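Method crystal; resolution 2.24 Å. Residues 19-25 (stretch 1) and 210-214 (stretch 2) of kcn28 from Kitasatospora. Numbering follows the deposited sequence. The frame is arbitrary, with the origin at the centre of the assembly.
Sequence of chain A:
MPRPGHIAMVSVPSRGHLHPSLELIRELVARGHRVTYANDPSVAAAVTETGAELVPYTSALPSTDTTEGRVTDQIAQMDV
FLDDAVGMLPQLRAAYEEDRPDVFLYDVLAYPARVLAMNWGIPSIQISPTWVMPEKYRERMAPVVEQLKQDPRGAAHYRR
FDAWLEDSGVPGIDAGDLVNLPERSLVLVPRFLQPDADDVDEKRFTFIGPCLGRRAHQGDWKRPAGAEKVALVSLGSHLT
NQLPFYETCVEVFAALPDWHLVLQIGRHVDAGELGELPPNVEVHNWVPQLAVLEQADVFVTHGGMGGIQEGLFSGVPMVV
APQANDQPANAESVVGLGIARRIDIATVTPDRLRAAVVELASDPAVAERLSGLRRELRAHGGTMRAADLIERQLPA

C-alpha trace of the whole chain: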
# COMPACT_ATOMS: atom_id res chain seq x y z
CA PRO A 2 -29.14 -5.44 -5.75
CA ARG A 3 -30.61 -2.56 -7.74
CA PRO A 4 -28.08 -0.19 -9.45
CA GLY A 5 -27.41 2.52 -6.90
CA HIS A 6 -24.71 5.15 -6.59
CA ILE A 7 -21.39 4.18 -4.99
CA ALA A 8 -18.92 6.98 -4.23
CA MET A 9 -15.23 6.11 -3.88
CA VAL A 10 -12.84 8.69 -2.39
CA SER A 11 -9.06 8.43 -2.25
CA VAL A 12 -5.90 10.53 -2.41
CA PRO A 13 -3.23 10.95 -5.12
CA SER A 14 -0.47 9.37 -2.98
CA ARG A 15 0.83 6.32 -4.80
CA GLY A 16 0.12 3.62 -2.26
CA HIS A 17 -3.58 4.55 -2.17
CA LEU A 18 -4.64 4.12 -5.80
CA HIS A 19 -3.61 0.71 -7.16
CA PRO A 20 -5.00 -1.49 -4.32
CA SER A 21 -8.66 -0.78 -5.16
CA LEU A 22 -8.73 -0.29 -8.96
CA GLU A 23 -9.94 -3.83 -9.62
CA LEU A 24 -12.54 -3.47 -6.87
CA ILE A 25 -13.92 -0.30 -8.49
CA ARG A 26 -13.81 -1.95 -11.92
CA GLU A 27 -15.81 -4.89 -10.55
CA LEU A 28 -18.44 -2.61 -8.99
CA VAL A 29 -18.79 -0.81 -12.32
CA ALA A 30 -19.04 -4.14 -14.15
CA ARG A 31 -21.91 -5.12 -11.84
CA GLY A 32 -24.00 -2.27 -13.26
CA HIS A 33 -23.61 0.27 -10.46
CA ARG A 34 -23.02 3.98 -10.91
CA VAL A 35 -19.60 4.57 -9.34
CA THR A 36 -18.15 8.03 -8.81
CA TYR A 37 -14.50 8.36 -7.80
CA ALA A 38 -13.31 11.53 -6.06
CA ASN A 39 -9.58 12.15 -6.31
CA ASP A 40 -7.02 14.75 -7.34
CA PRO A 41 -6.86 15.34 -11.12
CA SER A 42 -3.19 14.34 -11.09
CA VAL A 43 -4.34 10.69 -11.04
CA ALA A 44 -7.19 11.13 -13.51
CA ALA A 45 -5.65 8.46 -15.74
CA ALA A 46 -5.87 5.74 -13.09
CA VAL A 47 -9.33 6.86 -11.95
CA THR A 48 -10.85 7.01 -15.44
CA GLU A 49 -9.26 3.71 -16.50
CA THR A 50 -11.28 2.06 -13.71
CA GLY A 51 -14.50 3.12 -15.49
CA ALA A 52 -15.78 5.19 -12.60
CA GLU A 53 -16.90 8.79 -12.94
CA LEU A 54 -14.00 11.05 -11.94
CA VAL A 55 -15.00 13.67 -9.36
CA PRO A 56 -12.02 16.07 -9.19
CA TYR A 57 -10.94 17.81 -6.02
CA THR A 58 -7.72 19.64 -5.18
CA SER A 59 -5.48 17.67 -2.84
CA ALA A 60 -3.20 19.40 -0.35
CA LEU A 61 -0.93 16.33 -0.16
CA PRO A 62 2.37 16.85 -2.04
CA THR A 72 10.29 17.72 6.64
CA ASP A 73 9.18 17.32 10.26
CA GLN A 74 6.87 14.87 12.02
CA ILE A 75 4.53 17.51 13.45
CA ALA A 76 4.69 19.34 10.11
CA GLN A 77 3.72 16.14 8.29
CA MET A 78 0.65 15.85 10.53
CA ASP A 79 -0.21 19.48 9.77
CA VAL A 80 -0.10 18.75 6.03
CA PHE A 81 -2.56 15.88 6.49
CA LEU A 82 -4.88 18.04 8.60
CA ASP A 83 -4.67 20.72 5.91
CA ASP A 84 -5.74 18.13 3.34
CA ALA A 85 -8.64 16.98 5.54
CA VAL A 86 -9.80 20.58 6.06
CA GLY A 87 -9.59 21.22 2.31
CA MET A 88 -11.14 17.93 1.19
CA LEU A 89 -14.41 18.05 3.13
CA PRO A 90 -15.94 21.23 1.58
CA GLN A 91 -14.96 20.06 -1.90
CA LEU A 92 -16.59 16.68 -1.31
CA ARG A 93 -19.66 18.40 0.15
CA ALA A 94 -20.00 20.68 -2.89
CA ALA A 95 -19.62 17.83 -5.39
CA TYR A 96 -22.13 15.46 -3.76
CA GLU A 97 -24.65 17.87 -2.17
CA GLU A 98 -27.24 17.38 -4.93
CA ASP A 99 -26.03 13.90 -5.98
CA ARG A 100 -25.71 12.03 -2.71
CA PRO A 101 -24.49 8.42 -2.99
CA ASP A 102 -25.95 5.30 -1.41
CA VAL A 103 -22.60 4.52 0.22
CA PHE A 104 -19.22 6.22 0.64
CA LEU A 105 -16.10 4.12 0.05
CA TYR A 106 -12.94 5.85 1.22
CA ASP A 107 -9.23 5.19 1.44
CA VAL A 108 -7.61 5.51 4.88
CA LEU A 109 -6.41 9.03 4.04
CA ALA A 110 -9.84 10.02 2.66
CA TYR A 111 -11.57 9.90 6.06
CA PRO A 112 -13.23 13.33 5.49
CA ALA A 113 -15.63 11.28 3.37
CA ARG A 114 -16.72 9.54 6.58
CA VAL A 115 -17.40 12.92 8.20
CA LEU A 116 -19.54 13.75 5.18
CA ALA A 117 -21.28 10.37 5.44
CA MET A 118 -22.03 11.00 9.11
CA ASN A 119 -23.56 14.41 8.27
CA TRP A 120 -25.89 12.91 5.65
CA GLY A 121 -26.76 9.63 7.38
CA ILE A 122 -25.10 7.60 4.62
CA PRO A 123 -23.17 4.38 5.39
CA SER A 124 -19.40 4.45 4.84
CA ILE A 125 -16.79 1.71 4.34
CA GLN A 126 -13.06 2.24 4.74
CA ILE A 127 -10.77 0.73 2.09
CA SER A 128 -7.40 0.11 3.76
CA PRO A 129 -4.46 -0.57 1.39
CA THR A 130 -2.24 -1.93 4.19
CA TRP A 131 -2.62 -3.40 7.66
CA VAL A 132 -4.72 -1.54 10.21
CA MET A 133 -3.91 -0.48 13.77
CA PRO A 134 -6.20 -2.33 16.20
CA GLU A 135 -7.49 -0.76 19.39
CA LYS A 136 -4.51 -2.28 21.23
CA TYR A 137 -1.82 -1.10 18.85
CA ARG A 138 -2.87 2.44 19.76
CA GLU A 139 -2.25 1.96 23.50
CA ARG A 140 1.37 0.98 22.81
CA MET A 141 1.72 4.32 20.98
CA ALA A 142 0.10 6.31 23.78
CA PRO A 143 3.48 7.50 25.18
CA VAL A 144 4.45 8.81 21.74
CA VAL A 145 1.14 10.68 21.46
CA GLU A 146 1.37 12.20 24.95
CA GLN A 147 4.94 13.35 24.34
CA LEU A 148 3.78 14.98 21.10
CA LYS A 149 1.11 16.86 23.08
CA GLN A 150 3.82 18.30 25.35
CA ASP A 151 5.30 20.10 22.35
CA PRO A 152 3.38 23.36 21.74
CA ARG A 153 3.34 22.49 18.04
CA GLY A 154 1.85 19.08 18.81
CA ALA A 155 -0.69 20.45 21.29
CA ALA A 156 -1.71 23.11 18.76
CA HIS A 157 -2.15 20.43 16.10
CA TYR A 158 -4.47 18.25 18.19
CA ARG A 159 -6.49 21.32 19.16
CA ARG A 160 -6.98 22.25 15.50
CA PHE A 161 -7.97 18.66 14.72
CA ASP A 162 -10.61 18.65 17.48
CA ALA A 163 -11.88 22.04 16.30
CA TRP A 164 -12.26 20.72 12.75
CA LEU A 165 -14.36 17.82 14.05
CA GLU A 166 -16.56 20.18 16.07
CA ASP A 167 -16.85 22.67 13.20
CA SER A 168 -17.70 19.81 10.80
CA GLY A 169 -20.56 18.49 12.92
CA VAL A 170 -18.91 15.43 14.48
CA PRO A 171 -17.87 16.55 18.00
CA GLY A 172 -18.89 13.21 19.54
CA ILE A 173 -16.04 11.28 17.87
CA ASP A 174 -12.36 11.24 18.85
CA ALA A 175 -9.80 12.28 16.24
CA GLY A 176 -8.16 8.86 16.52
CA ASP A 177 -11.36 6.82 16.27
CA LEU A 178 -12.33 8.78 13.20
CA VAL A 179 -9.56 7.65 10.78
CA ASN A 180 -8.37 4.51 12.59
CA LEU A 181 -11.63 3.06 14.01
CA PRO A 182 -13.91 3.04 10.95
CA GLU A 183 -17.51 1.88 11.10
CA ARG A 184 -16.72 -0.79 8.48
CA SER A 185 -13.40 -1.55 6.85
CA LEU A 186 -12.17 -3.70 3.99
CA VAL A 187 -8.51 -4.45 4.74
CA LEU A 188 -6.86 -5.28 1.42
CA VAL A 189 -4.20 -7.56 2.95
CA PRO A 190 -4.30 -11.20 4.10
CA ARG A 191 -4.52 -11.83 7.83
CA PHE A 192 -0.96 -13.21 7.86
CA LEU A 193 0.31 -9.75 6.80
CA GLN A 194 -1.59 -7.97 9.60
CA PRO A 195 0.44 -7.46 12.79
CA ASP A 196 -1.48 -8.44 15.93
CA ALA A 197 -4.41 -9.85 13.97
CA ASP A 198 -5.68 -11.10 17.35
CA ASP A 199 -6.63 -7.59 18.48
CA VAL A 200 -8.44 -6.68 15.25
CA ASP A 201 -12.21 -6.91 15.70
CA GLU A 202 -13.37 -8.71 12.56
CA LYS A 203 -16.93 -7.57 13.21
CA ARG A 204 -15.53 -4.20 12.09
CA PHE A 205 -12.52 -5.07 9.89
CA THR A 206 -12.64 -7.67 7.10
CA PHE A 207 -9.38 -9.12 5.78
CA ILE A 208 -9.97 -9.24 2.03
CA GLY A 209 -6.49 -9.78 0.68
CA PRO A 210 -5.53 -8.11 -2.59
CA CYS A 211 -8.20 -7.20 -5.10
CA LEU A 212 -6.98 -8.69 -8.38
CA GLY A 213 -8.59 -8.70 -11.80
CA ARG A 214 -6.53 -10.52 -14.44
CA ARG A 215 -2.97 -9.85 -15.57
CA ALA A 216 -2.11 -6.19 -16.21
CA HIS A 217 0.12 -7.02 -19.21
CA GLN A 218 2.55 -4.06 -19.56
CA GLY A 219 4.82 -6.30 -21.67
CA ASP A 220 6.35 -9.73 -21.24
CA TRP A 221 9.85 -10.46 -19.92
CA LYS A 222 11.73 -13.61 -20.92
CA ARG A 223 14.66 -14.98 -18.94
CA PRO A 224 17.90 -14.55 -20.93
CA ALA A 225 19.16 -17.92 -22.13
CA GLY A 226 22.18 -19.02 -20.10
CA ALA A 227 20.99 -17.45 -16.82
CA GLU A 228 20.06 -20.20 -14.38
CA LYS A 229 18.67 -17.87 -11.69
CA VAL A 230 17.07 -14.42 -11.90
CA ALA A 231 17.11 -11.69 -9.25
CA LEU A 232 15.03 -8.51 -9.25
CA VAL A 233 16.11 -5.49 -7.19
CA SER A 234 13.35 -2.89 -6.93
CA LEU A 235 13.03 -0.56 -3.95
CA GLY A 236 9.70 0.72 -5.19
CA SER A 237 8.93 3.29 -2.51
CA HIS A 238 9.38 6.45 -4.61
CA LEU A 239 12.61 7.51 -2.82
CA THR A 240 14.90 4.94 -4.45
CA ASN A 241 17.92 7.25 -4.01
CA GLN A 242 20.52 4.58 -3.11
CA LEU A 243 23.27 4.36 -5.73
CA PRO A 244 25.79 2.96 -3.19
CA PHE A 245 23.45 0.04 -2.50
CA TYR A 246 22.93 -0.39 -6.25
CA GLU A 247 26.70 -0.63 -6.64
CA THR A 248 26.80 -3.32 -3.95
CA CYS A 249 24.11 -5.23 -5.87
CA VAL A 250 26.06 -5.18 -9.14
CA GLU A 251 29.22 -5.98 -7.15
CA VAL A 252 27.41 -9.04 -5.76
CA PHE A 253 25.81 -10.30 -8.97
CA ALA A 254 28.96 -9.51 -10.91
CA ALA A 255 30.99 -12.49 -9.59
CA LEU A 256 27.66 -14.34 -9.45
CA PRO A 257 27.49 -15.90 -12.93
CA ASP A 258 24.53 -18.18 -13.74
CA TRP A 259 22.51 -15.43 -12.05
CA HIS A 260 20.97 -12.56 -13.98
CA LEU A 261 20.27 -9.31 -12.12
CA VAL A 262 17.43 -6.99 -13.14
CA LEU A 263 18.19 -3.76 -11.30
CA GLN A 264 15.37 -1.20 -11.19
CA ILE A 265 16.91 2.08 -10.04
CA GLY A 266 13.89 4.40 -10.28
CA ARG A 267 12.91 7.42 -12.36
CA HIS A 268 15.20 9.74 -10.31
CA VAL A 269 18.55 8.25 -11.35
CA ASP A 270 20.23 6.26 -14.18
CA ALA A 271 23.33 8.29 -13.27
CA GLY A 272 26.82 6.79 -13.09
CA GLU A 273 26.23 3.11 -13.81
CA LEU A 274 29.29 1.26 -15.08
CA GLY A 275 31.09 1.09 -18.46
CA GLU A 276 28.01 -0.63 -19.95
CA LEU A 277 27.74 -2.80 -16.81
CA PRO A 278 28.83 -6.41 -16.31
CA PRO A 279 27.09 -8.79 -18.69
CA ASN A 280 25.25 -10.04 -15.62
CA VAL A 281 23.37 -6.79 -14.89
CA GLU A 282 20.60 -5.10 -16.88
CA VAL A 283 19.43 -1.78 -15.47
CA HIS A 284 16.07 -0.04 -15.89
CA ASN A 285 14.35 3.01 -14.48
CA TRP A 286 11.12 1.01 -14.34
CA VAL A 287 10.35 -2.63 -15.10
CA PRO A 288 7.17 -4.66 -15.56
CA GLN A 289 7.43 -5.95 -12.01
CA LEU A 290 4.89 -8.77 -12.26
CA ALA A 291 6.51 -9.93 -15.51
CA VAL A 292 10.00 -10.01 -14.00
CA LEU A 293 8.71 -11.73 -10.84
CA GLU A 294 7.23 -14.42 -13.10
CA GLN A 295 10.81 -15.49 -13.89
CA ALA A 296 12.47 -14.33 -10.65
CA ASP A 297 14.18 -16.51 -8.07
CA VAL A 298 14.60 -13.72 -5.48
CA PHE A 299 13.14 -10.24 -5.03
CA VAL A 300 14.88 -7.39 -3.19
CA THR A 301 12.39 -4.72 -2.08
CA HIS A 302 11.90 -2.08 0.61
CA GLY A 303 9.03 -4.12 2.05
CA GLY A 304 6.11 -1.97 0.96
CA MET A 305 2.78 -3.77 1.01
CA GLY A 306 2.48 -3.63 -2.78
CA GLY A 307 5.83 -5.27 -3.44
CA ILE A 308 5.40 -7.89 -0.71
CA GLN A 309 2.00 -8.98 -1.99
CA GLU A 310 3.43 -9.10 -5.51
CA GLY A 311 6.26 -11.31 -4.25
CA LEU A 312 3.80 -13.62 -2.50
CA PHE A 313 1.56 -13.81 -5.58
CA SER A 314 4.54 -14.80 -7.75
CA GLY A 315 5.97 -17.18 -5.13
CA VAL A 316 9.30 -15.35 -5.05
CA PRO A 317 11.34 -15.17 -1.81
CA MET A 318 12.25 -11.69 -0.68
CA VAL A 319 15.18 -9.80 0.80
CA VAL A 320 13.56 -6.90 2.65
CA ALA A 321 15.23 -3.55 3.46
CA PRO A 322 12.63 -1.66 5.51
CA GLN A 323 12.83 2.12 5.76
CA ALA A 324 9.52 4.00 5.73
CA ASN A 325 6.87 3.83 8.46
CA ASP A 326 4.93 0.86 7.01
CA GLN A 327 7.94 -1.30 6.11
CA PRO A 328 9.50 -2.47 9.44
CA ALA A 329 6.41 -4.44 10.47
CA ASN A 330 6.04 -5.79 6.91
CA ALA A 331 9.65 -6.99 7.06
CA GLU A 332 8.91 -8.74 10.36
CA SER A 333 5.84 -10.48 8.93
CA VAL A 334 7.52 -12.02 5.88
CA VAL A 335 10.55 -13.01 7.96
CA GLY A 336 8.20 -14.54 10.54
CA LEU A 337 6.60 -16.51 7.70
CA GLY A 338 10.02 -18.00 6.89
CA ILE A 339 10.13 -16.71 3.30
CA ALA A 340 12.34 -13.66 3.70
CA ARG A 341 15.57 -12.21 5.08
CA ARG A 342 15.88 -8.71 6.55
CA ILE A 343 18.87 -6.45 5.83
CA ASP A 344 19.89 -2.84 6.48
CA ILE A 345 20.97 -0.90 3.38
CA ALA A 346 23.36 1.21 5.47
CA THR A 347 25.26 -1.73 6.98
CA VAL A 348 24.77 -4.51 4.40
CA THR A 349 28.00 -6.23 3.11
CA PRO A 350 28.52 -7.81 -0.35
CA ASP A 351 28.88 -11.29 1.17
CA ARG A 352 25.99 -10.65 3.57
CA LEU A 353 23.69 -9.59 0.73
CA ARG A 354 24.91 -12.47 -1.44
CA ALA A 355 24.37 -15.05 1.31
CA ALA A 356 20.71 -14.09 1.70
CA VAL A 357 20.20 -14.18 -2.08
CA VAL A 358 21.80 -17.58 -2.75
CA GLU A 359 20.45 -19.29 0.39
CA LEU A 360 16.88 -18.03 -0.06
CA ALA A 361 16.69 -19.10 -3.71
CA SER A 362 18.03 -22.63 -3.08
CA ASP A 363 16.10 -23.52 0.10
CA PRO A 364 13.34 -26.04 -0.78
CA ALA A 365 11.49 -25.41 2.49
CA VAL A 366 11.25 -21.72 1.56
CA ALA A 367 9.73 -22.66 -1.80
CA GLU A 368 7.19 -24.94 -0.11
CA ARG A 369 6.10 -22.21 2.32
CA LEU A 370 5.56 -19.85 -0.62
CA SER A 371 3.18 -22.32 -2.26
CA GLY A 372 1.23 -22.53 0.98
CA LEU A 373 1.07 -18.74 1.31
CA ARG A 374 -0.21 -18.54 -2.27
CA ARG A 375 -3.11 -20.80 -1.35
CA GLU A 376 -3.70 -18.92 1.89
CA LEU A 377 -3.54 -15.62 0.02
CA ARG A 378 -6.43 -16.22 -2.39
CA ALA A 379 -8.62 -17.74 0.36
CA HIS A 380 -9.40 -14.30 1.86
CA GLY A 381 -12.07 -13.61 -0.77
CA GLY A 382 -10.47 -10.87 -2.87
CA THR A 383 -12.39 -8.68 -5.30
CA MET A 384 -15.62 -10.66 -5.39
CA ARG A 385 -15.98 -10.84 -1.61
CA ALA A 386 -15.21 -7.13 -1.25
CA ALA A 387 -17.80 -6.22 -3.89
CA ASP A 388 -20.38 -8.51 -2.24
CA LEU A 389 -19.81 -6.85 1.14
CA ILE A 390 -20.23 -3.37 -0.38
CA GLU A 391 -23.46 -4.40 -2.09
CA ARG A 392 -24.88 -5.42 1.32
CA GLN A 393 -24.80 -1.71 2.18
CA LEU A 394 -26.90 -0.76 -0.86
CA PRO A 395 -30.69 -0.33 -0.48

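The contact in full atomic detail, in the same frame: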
# COMPACT_ATOMS: atom_id res chain seq x y z
N HIS A 19 -3.59 2.03 -6.55
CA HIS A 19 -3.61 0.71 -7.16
C HIS A 19 -4.36 -0.35 -6.36
O HIS A 19 -4.98 -1.22 -7.00
CB HIS A 19 -2.17 0.23 -7.43
CG HIS A 19 -2.10 -1.00 -8.27
ND1 HIS A 19 -2.15 -0.97 -9.65
CD2 HIS A 19 -1.99 -2.31 -7.93
CE1 HIS A 19 -2.07 -2.20 -10.12
NE2 HIS A 19 -1.97 -3.03 -9.10
N PRO A 20 -4.33 -0.38 -5.02
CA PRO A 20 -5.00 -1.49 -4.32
C PRO A 20 -6.47 -1.68 -4.66
O PRO A 20 -6.93 -2.83 -4.66
CB PRO A 20 -4.80 -1.12 -2.84
CG PRO A 20 -3.52 -0.37 -2.83
CD PRO A 20 -3.54 0.44 -4.09
N SER A 21 -7.22 -0.63 -4.97
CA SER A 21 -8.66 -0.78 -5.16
C SER A 21 -9.14 -0.65 -6.60
O SER A 21 -10.35 -0.73 -6.82
CB SER A 21 -9.41 0.23 -4.27
OG SER A 21 -8.99 1.56 -4.53
N LEU A 22 -8.26 -0.47 -7.59
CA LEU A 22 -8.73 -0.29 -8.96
C LEU A 22 -9.60 -1.45 -9.41
O LEU A 22 -10.68 -1.24 -9.99
CB LEU A 22 -7.57 -0.08 -9.95
CG LEU A 22 -6.89 1.28 -10.11
CD1 LEU A 22 -7.42 2.35 -9.15
CD2 LEU A 22 -5.38 1.19 -10.08
N GLU A 23 -9.16 -2.68 -9.17
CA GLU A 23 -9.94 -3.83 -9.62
C GLU A 23 -11.25 -3.94 -8.86
O GLU A 23 -12.24 -4.43 -9.41
CB GLU A 23 -9.13 -5.11 -9.48
CG GLU A 23 -7.94 -5.19 -10.43
CD GLU A 23 -8.30 -4.80 -11.86
OE1 GLU A 23 -9.34 -5.29 -12.37
OE2 GLU A 23 -7.55 -4.01 -12.46
N LEU A 24 -11.28 -3.49 -7.60
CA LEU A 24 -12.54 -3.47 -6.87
C LEU A 24 -13.52 -2.49 -7.50
O LEU A 24 -14.70 -2.81 -7.69
CB LEU A 24 -12.29 -3.12 -5.40
CG LEU A 24 -13.51 -2.95 -4.50
CD1 LEU A 24 -14.38 -4.18 -4.58
CD2 LEU A 24 -13.08 -2.71 -3.06
N ILE A 25 -13.05 -1.29 -7.86
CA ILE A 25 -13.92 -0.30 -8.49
C ILE A 25 -14.38 -0.80 -9.85
O ILE A 25 -15.55 -0.65 -10.22
CB ILE A 25 -13.22 1.06 -8.60
CG1 ILE A 25 -12.69 1.51 -7.24
CG2 ILE A 25 -14.19 2.09 -9.16
CD1 ILE A 25 -13.77 1.70 -6.20
N PRO A 210 -5.58 -9.00 -1.43
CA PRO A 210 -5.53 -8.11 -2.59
C PRO A 210 -6.74 -8.28 -3.49
O PRO A 210 -7.33 -9.35 -3.59
CB PRO A 210 -4.24 -8.54 -3.31
CG PRO A 210 -4.07 -9.96 -2.91
CD PRO A 210 -4.54 -10.04 -1.49
N CYS A 211 -7.11 -7.18 -4.14
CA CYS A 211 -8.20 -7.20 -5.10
C CYS A 211 -7.58 -7.24 -6.49
O CYS A 211 -7.07 -6.24 -6.99
CB CYS A 211 -9.11 -5.99 -4.89
SG CYS A 211 -10.05 -6.12 -3.35
N LEU A 212 -7.60 -8.42 -7.09
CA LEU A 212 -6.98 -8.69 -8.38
C LEU A 212 -8.06 -8.80 -9.45
O LEU A 212 -9.23 -9.06 -9.16
CB LEU A 212 -6.16 -9.98 -8.34
CG LEU A 212 -5.18 -10.16 -7.17
CD1 LEU A 212 -4.57 -11.55 -7.22
CD2 LEU A 212 -4.11 -9.09 -7.17
N GLY A 213 -7.66 -8.58 -10.70
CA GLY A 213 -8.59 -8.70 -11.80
C GLY A 213 -7.86 -8.89 -13.12
O GLY A 213 -7.90 -8.01 -13.99
N ARG A 214 -7.18 -10.03 -13.23
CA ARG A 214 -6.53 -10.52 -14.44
C ARG A 214 -5.24 -9.75 -14.72
O ARG A 214 -5.10 -8.59 -14.31
CB ARG A 214 -7.48 -10.50 -15.65
CG ARG A 214 -8.13 -11.87 -15.92
CD ARG A 214 -8.03 -12.82 -14.70
NE ARG A 214 -7.17 -13.98 -14.92
CZ ARG A 214 -5.91 -14.08 -14.49
NH1 ARG A 214 -5.35 -13.09 -13.81
NH2 ARG A 214 -5.21 -15.18 -14.75
O HOH W 1 -7.51 -3.44 -7.23
O HOH W 2 -5.50 -5.16 -3.76

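Two segments of one chain, nearly 190 residues apart in sequence, meet here over a small area. Together they bury 239 Å². No direct hydrogen bond crosses between them. Packing and two waters make the contact.

Cys 211 and Glu 23 cover the most surface, and both point their CA-to-CB bonds toward the opposing stretch. Cys 211 is buried. Its chi1 is near -70° (m). Cys 211 CB lies 3.8 Å from Pro 20 O, and Cys 211 SG lies 4.3 Å from Leu 24 CB. The second of these is an apolar contact. A cysteine suits this place because it is compact and its sulfur packs well against a hydrocarbon. Leu 24 is buried too; its CA-to-CB bond runs sideways, and its CB meets the sulfur.

Glu 23 is helical, and the helix runs on past this stretch. Its chi1 and chi2 are both m, so the side chain is bent rather than extended. The methylene groups make the closest approaches. Glu 23 CB lies 3.4 Å from Cys 211 O, and Glu 23 CG lies 3.4 Å from Gly 213 N and 3.7 Å from Leu 212 C. The aliphatic part of the glutamate thus rests on the backbone of the second stretch. Its carboxylate oxygens hydrogen-bond elsewhere in the structure. Glu 23 OE1 is 3.5 Å from Gly 213 O, but both are acceptors and no hydrogen bond joins them.

Gly 213 is exposed and poorly ordered. It has the CA nearest to that of Glu 23, at 5.5 Å from CA to CA. The absence of a side chain matters: an ideal CB on Gly 213 would point toward the first stretch and fall 2.2 Å from Glu 23 OE1, a clash. Leu 212 turns its CA-to-CB bond away, so it meets Glu 23 through its backbone.

Water supplies the polar links. Water 1 accepts from Glu 23 N at 2.7 Å. It lies 2.7 Å from Pro 20 O and 2.8 Å from Cys 211 O, with donor geometry toward each, although, counting atoms elsewhere in the structure, more acceptors are in reach than it has protons. Water 2 is simpler. It accepts from Cys 211 N at 2.6 Å and donates to Pro 20 O at 2.9 Å. The carbonyl of Pro 20 therefore faces both waters. Proline contributes through this oxygen, while its ring makes no close contact; Pro 20 CB is 6.6 Å from Cys 211 N. The waters join backbone groups that do not bond to each other directly.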